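Local coordinates for protein flavodoxin (Streptococcus pneumoniae serotype 4, PDB 5LJL) that probably serves as a low-potential electron donor to several redox enzymes, using FMN as its redox cofactor, at residues E64-M69 with C100-D105; A10-N15 with A56-G61; G87-G92 with E134-F139. All coordinates share one frame; numbering follows the deposited sequence.

Contact 1: E64-M69 with C100-D105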
loop_
_atom_site.group_PDB
_atom_site.type_symbol
_atom_site.label_atom_id
_atom_site.label_comp_id
_atom_site.label_asym_id
_atom_site.label_seq_id
_atom_site.Cartn_x
_atom_site.Cartn_y
_atom_site.Cartn_z
ATOM N N GLU A 64 -0.435 12.806 9.967
ATOM C CA GLU A 64 0.815 12.841 9.328
ATOM C C GLU A 64 1.197 11.453 8.751
ATOM O O GLU A 64 0.698 10.339 9.118
ATOM C CB GLU A 64 1.942 13.406 10.245
ATOM C CG GLU A 64 1.797 14.911 10.584
ATOM C CD GLU A 64 2.598 15.310 11.814
ATOM O OE1 GLU A 64 2.220 16.283 12.480
ATOM O OE2 GLU A 64 3.616 14.649 12.117
ATOM N N LEU A 65 2.149 11.536 7.842
ATOM C CA LEU A 65 2.822 10.388 7.378
ATOM C C LEU A 65 3.712 9.845 8.524
ATOM O O LEU A 65 4.189 10.624 9.366
ATOM C CB LEU A 65 3.702 10.794 6.199
ATOM C CG LEU A 65 3.029 11.448 5.000
ATOM C CD1 LEU A 65 4.099 11.815 3.988
ATOM C CD2 LEU A 65 2.015 10.500 4.403
ATOM N N PRO A 66 3.877 8.512 8.612
ATOM C CA PRO A 66 4.982 7.982 9.391
ATOM C C PRO A 66 6.295 8.709 9.098
ATOM O O PRO A 66 6.633 8.979 7.943
ATOM C CB PRO A 66 5.047 6.533 8.940
ATOM C CG PRO A 66 3.661 6.208 8.476
ATOM C CD PRO A 66 3.182 7.452 7.848
ATOM N N ASP A 67 7.051 8.991 10.185
ATOM C CA ASP A 67 8.331 9.633 10.039
ATOM C C ASP A 67 9.163 8.952 8.968
ATOM O O ASP A 67 9.761 9.582 8.100
ATOM C CB ASP A 67 9.107 9.588 11.373
ATOM C CG ASP A 67 8.538 10.484 12.400
ATOM O OD1 ASP A 67 8.992 10.341 13.610
ATOM O OD2 ASP A 67 7.673 11.386 12.084
ATOM N N GLU A 68 9.213 7.619 9.036
ATOM C CA GLU A 68 10.033 6.829 8.144
ATOM C C GLU A 68 9.492 6.816 6.675
ATOM O O GLU A 68 10.199 6.380 5.750
ATOM C CB GLU A 68 10.152 5.392 8.699
ATOM C CG GLU A 68 8.844 4.605 8.830
ATOM C CD GLU A 68 8.095 4.751 10.165
ATOM O OE1 GLU A 68 8.286 5.763 10.840
ATOM O OE2 GLU A 68 7.319 3.820 10.570
ATOM N N MET A 69 8.249 7.242 6.492
ATOM C CA MET A 69 7.618 7.404 5.193
ATOM C C MET A 69 7.898 8.767 4.546
ATOM O O MET A 69 7.706 8.902 3.339
ATOM C CB MET A 69 6.089 7.128 5.199
ATOM C CG MET A 69 5.714 5.654 5.185
ATOM S SD MET A 69 6.158 4.936 3.562
ATOM C CE MET A 69 5.292 3.382 3.640
ATOM N N CYS A 100 -6.700 6.912 9.161
ATOM C CA CYS A 100 -6.082 6.518 7.902
ATOM C C CYS A 100 -5.836 7.671 6.934
ATOM O O CYS A 100 -5.752 7.432 5.705
ATOM C CB CYS A 100 -6.841 5.333 7.270
ATOM S SG CYS A 100 -6.738 3.782 8.149
ATOM N N LYS A 101 -5.603 8.895 7.406
ATOM C CA LYS A 101 -5.365 9.993 6.478
ATOM C C LYS A 101 -4.084 9.722 5.656
ATOM O O LYS A 101 -4.042 10.157 4.523
ATOM C CB LYS A 101 -5.322 11.334 7.164
ATOM C CG LYS A 101 -4.913 12.464 6.241
ATOM C CD LYS A 101 -5.357 13.754 6.812
ATOM C CE LYS A 101 -4.842 14.893 5.954
ATOM N NZ LYS A 101 -5.680 16.097 6.199
ATOM N N ALA A 102 -3.082 9.021 6.192
ATOM C CA ALA A 102 -1.892 8.722 5.381
ATOM C C ALA A 102 -2.250 7.856 4.121
ATOM O O ALA A 102 -1.552 7.963 3.090
ATOM C CB ALA A 102 -0.740 8.077 6.195
ATOM N N VAL A 103 -3.282 7.013 4.221
ATOM C CA VAL A 103 -3.764 6.190 3.072
ATOM C C VAL A 103 -4.255 7.145 1.959
ATOM O O VAL A 103 -3.835 7.027 0.771
ATOM C CB VAL A 103 -4.856 5.135 3.493
ATOM C CG1 VAL A 103 -5.494 4.491 2.261
ATOM C CG2 VAL A 103 -4.337 4.128 4.519
ATOM N N ASP A 104 -5.056 8.136 2.344
ATOM C CA ASP A 104 -5.543 9.131 1.415
ATOM C C ASP A 104 -4.391 9.921 0.813
ATOM O O ASP A 104 -4.361 10.182 -0.404
ATOM C CB ASP A 104 -6.536 10.083 2.095
ATOM C CG ASP A 104 -7.856 9.484 2.316
ATOM O OD1 ASP A 104 -8.155 8.342 1.886
ATOM O OD2 ASP A 104 -8.657 10.193 2.972
ATOM N N ASP A 105 -3.421 10.303 1.631
ATOM C CA ASP A 105 -2.273 11.069 1.131
ATOM C C ASP A 105 -1.427 10.303 0.116
ATOM O O ASP A 105 -0.973 10.868 -0.876
ATOM C CB ASP A 105 -1.409 11.504 2.295
ATOM C CG ASP A 105 -2.110 12.496 3.219
ATOM O OD1 ASP A 105 -3.153 13.074 2.850
ATOM O OD2 ASP A 105 -1.607 12.558 4.330
#

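Contact 2: A10-N15 with A56-G61. With PO4 (phosphate ion), chain B.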
loop_
_atom_site.group_PDB
_atom_site.type_symbol
_atom_site.label_atom_id
_atom_site.label_comp_id
_atom_site.label_asym_id
_atom_site.label_seq_id
_atom_site.Cartn_x
_atom_site.Cartn_y
_atom_site.Cartn_z
ATOM N N ALA A 10 4.858 0.570 6.180
ATOM C CA ALA A 10 5.334 1.154 7.431
ATOM C C ALA A 10 4.391 0.617 8.527
ATOM O O ALA A 10 3.164 0.607 8.327
ATOM C CB ALA A 10 5.283 2.654 7.363
ATOM N N SER A 11 4.932 0.288 9.685
ATOM C CA SER A 11 4.155 -0.321 10.748
ATOM C C SER A 11 4.828 -0.047 12.084
ATOM O O SER A 11 6.021 -0.337 12.219
ATOM C CB SER A 11 4.020 -1.831 10.521
ATOM O OG SER A 11 3.110 -2.406 11.470
ATOM N N MET A 12 4.095 0.515 13.029
ATOM C CA MET A 12 4.621 0.770 14.405
ATOM C C MET A 12 4.241 -0.362 15.355
ATOM O O MET A 12 5.121 -0.866 16.093
ATOM C CB MET A 12 4.111 2.152 14.956
ATOM C CG MET A 12 4.870 2.691 16.160
ATOM S SD MET A 12 4.253 4.382 16.431
ATOM C CE MET A 12 5.588 5.214 15.549
ATOM N N THR A 13 2.957 -0.719 15.400
ATOM C CA THR A 13 2.438 -1.728 16.328
ATOM C C THR A 13 1.925 -3.011 15.596
ATOM O O THR A 13 1.220 -3.829 16.163
ATOM C CB THR A 13 1.377 -1.173 17.345
ATOM O OG1 THR A 13 0.324 -0.485 16.649
ATOM C CG2 THR A 13 1.982 -0.219 18.302
ATOM N N GLY A 14 2.461 -3.252 14.385
ATOM C CA GLY A 14 2.247 -4.526 13.668
ATOM C C GLY A 14 1.015 -4.688 12.812
ATOM O O GLY A 14 0.951 -5.617 11.987
ATOM N N ASN A 15 0.025 -3.832 12.988
ATOM C CA ASN A 15 -1.232 -4.046 12.277
ATOM C C ASN A 15 -1.062 -3.895 10.798
ATOM O O ASN A 15 -1.632 -4.674 9.976
ATOM C CB ASN A 15 -2.327 -3.132 12.759
ATOM C CG ASN A 15 -2.724 -3.413 14.201
ATOM O OD1 ASN A 15 -2.728 -4.556 14.636
ATOM N ND2 ASN A 15 -3.006 -2.395 14.934
ATOM N N ALA A 56 1.307 0.203 1.994
ATOM C CA ALA A 56 0.515 -0.078 3.191
ATOM C C ALA A 56 1.058 0.802 4.299
ATOM O O ALA A 56 2.226 0.665 4.688
ATOM C CB ALA A 56 0.661 -1.580 3.535
ATOM N N THR A 57 0.274 1.705 4.847
ATOM C CA THR A 57 0.776 2.656 5.853
ATOM C C THR A 57 -0.169 2.894 7.012
ATOM O O THR A 57 -1.365 2.969 6.829
ATOM C CB THR A 57 1.168 3.994 5.155
ATOM O OG1 THR A 57 1.878 4.839 6.088
ATOM C CG2 THR A 57 -0.033 4.704 4.543
ATOM N N TYR A 58 0.393 3.088 8.196
ATOM C CA TYR A 58 -0.333 3.649 9.353
ATOM C C TYR A 58 -0.260 5.213 9.191
ATOM O O TYR A 58 0.370 5.728 8.280
ATOM C CB TYR A 58 0.249 3.170 10.684
ATOM C CG TYR A 58 1.646 3.675 11.058
ATOM C CD1 TYR A 58 2.751 3.057 10.576
ATOM C CD2 TYR A 58 1.830 4.762 11.910
ATOM C CE1 TYR A 58 4.040 3.440 10.997
ATOM C CE2 TYR A 58 3.097 5.222 12.275
ATOM C CZ TYR A 58 4.212 4.570 11.826
ATOM O OH TYR A 58 5.482 4.987 12.180
ATOM N N THR A 59 -0.954 5.905 10.069
ATOM C CA THR A 59 -1.000 7.363 10.095
ATOM C C THR A 59 -0.503 7.806 11.502
ATOM O O THR A 59 -0.876 7.214 12.502
ATOM C CB THR A 59 -2.441 7.824 9.901
ATOM O OG1 THR A 59 -2.948 7.343 8.650
ATOM C CG2 THR A 59 -2.595 9.285 9.999
ATOM N N TYR A 60 0.312 8.857 11.555
ATOM C CA TYR A 60 0.997 9.232 12.771
ATOM C C TYR A 60 0.428 10.559 13.290
ATOM O O TYR A 60 0.359 11.524 12.547
ATOM C CB TYR A 60 2.491 9.306 12.468
ATOM C CG TYR A 60 3.437 9.488 13.645
ATOM C CD1 TYR A 60 3.154 8.978 14.915
ATOM C CD2 TYR A 60 4.667 10.165 13.468
ATOM C CE1 TYR A 60 4.050 9.161 15.991
ATOM C CE2 TYR A 60 5.582 10.326 14.526
ATOM C CZ TYR A 60 5.268 9.832 15.781
ATOM O OH TYR A 60 6.182 9.994 16.803
ATOM N N GLY A 61 -0.062 10.547 14.535
ATOM C CA GLY A 61 -0.668 11.721 15.160
ATOM C C GLY A 61 -1.764 12.330 14.322
ATOM O O GLY A 61 -2.614 11.628 13.684
HETATM P P PO4 B . 0.329 -0.148 12.947
HETATM O O1 PO4 B . 1.031 -0.844 11.847
HETATM O O2 PO4 B . -0.036 -1.106 14.064
HETATM O O3 PO4 B . -0.902 0.506 12.441
HETATM O O4 PO4 B . 1.194 0.872 13.507
#

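Contact 3: G87-G92 with E134-F139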
loop_
_atom_site.group_PDB
_atom_site.type_symbol
_atom_site.label_atom_id
_atom_site.label_comp_id
_atom_site.label_asym_id
_atom_site.label_seq_id
_atom_site.Cartn_x
_atom_site.Cartn_y
_atom_site.Cartn_z
ATOM N N GLY A 87 -2.272 0.460 -5.658
ATOM C CA GLY A 87 -3.277 0.492 -4.619
ATOM C C GLY A 87 -2.674 0.875 -3.293
ATOM O O GLY A 87 -1.430 0.802 -3.095
ATOM N N VAL A 88 -3.544 1.280 -2.387
ATOM C CA VAL A 88 -3.110 1.750 -1.060
ATOM C C VAL A 88 -4.012 1.169 0.020
ATOM O O VAL A 88 -5.254 1.136 -0.116
ATOM C CB VAL A 88 -3.072 3.299 -0.909
ATOM C CG1 VAL A 88 -2.349 3.749 0.344
ATOM C CG2 VAL A 88 -2.383 3.907 -2.102
ATOM N N VAL A 89 -3.386 0.641 1.061
ATOM C CA VAL A 89 -4.118 0.140 2.224
ATOM C C VAL A 89 -3.526 0.658 3.535
ATOM O O VAL A 89 -2.377 1.121 3.543
ATOM C CB VAL A 89 -4.114 -1.433 2.227
ATOM C CG1 VAL A 89 -4.719 -1.975 0.952
ATOM C CG2 VAL A 89 -2.698 -1.996 2.559
ATOM N N GLY A 90 -4.193 0.443 4.688
ATOM C CA GLY A 90 -3.553 0.816 5.921
ATOM C C GLY A 90 -4.416 0.555 7.104
ATOM O O GLY A 90 -5.580 0.290 6.940
ATOM N N SER A 91 -3.792 0.591 8.268
ATOM C CA SER A 91 -4.539 0.578 9.528
ATOM C C SER A 91 -4.529 1.916 10.184
ATOM O O SER A 91 -3.555 2.684 10.045
ATOM C CB SER A 91 -3.940 -0.452 10.500
ATOM O OG SER A 91 -4.630 -0.499 11.774
ATOM N N GLY A 92 -5.609 2.199 10.924
ATOM C CA GLY A 92 -5.661 3.442 11.668
ATOM C C GLY A 92 -6.634 3.352 12.847
ATOM O O GLY A 92 -7.132 2.306 13.202
ATOM N N GLU A 134 -11.284 -10.205 4.170
ATOM C CA GLU A 134 -12.091 -10.324 2.921
ATOM C C GLU A 134 -11.927 -9.084 2.009
ATOM O O GLU A 134 -11.737 -9.222 0.818
ATOM C CB GLU A 134 -13.574 -10.566 3.242
ATOM C CG GLU A 134 -14.580 -10.571 2.100
ATOM C CD GLU A 134 -14.316 -11.621 1.018
ATOM O OE1 GLU A 134 -14.793 -11.441 -0.115
ATOM O OE2 GLU A 134 -13.643 -12.611 1.252
ATOM N N ARG A 135 -12.005 -7.890 2.570
ATOM C CA ARG A 135 -11.889 -6.670 1.786
ATOM C C ARG A 135 -10.484 -6.602 1.147
ATOM O O ARG A 135 -10.297 -6.215 -0.025
ATOM C CB ARG A 135 -12.188 -5.410 2.600
ATOM C CG ARG A 135 -13.687 -5.105 2.747
ATOM C CD ARG A 135 -13.990 -3.839 3.583
ATOM N NE ARG A 135 -15.411 -3.505 3.376
ATOM C CZ ARG A 135 -16.459 -4.066 4.016
ATOM N NH1 ARG A 135 -16.272 -4.955 5.008
ATOM N NH2 ARG A 135 -17.718 -3.734 3.673
ATOM N N LEU A 136 -9.471 -6.909 1.951
ATOM C CA LEU A 136 -8.111 -6.941 1.438
ATOM C C LEU A 136 -7.930 -7.959 0.344
ATOM O O LEU A 136 -7.140 -7.784 -0.642
ATOM C CB LEU A 136 -7.134 -7.234 2.575
ATOM C CG LEU A 136 -6.962 -6.134 3.607
ATOM C CD1 LEU A 136 -6.361 -6.631 4.922
ATOM C CD2 LEU A 136 -6.207 -4.913 3.070
ATOM N N GLU A 137 -8.533 -9.121 0.541
ATOM C CA GLU A 137 -8.485 -10.169 -0.514
ATOM C C GLU A 137 -9.184 -9.737 -1.813
ATOM O O GLU A 137 -8.614 -9.924 -2.916
ATOM C CB GLU A 137 -9.000 -11.513 0.011
ATOM C CG GLU A 137 -8.001 -12.182 1.007
ATOM C CD GLU A 137 -8.569 -13.465 1.590
ATOM O OE1 GLU A 137 -9.746 -13.769 1.347
ATOM O OE2 GLU A 137 -7.777 -14.177 2.222
ATOM N N GLN A 138 -10.315 -9.044 -1.723
ATOM C CA GLN A 138 -10.992 -8.549 -2.911
ATOM C C GLN A 138 -10.163 -7.489 -3.636
ATOM O O GLN A 138 -10.083 -7.494 -4.882
ATOM C CB GLN A 138 -12.366 -8.032 -2.610
ATOM C CG GLN A 138 -13.333 -9.108 -2.103
ATOM C CD GLN A 138 -14.540 -8.457 -1.489
ATOM O OE1 GLN A 138 -14.454 -7.578 -0.641
ATOM N NE2 GLN A 138 -15.692 -8.899 -1.923
ATOM N N PHE A 139 -9.521 -6.612 -2.844
ATOM C CA PHE A 139 -8.517 -5.634 -3.391
ATOM C C PHE A 139 -7.415 -6.333 -4.181
ATOM O O PHE A 139 -7.139 -5.972 -5.308
ATOM C CB PHE A 139 -7.999 -4.856 -2.161
ATOM C CG PHE A 139 -6.804 -3.997 -2.374
ATOM C CD1 PHE A 139 -6.909 -2.648 -2.689
ATOM C CD2 PHE A 139 -5.539 -4.527 -2.190
ATOM C CE1 PHE A 139 -5.763 -1.863 -2.787
ATOM C CE2 PHE A 139 -4.420 -3.744 -2.322
ATOM C CZ PHE A 139 -4.531 -2.397 -2.614
#

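Contact 1: E64-M69 with C100-D105
L65 and A102 meet through methyl groups. L65 CG stands anti to its own carbonyl carbon (chi1 -58°), and this carries the branch to the helix that begins at K101. Its CD2 methyl then lies 4.1 Å from A102 CB. The same methyl is 4.1 Å from D105 CB, three residues on, about one turn along the helix. CD2 thus rests between two side chains on one face of the helix. The side chains of L65 and D105 cross obliquely: CD2 meets D105 at CB, with the carboxylate oxygen OD2 of D105 4.2 Å from L65 CD2. A102 points its methyl at the loop. There it also meets the backbone: A102 CB is 4.0 Å from E64 O. P66 adds a ring carbon nearby, with P66 CD 4.3 Å from A102 CB. The contact is small, 151 Å² in all, and wholly van der Waals in kind. The CB of E64 points away from the helix; E64 is exposed and L65 partly exposed. C100 holds the N-cap position of helix 101-113, and T59 OG1 accepts a hydrogen bond from A102 N there. The contact joins the loop leading into helix 67-77 to the first turn of helix 101-113. L65 also touches F106, while V103 of the same turn faces strand 116-125.

Contact 2: A10-N15 with A56-G61
A10 and Y58 bring together two loops of the flavodoxin fold, each following a parallel strand at its C-terminal end. The first loop, S11 to N15, is the phosphate-binding loop, which in flavodoxins receives the FMN phosphate. Here it holds a phosphate ion, probably from the crystallisation liquor. The tight part lies at the strand ends. A10 N donates to A56 O at 3.0 Å, nearly along the C=O axis. A10 CB is 3.9 Å from Y58 CE1, along the CD1-CE1 edge of the ring. Y58 CG sits between its backbone N and carbonyl carbon (chi1 68°), which places the ring beside the first loop. Its edge faces the backbone, with Y58 CD1 3.4 Å from A10 O. That buried carbonyl oxygen has no polar partner. M12 CB lies over one ring face, 4.2 Å from the Y58 centroid, in a CH-pi contact. The Y58 hydroxyl is hydrogen-bonded to E68. The outer side is looser. M12 is exposed, and its chain bends at chi3 (-97°), which turns the CE methyl back to the ring, M12 CE 3.4 Å from Y58 OH. The sulfur lies oblique to the ring, a Met-aromatic contact. More loosely, CE neighbours Y60 CE1, on a partly exposed ring. The phosphate is gripped mainly by the first loop, and T16 N adds a bond. T13 N gives a nearly straight bond to O4 (171°), M12 N also donates to O4, and N15 N to O2. S11 OG donates to phosphate O1 at 2.6 Å, and T13 OG1 to phosphate O2 at 2.7 Å.

Contact 3: G87-G92 with E134-F139
F139 CG is anti to its backbone N (chi1 169°), which extends the ring from the helix toward the strand. V89 CG1 is anti to its own carbonyl carbon and comes over one face of that ring. V89 CG1 is 3.8 Å from the F139 centroid, 19° off the ring normal, a CH-pi contact shifted toward the rim. The nearest ring atom is F139 CZ, 3.6 Å from V89 CG1. The tip of the ring also meets the strand backbone with its edge: F139 CZ is 3.7 Å from G87 CA. G87 has no side chain, which lets the ring tip come this close to the strand. One turn earlier in the helix, L136 CD2 lies 3.9 Å from V89 CG1. V89 thus sits between the two helix side chains. This is helix-on-sheet packing of the flavodoxin-like alpha/beta sandwich. Helix 130-146 runs nearly antiparallel to strand 85-92 (165°), with the short axes 10.7 Å apart. V88 points away to the other layer and touches V103, F106 and F110 of helix 101-113. V89 and L136 also touch I19 of helix 15-29, and V122 of strand 116-125 lies against V89, L136 and F139.

From the N terminus, strand 4-9 runs into the phosphate loop, and contact 2 closes the span from there to the loop after strand 52-56. Contact 1 opens only afterwards, so these two follow in series. It spans helix 67-77 and strand 85-92 before closing on helix 101-113. Contact 3 starts on strand 85-92, inside that span, and ends on helix 130-146, so contacts 1 and 3 cross. P66 packs on T57 between contacts 1 and 2. T57 N bonds to V89 O, joining contacts 2 and 3. Contact 2 joins the two loops, contact 1 the entry of helix 67-77 to helix 101-113, and contact 3 strand 85-92 to helix 130-146 on the other sheet face.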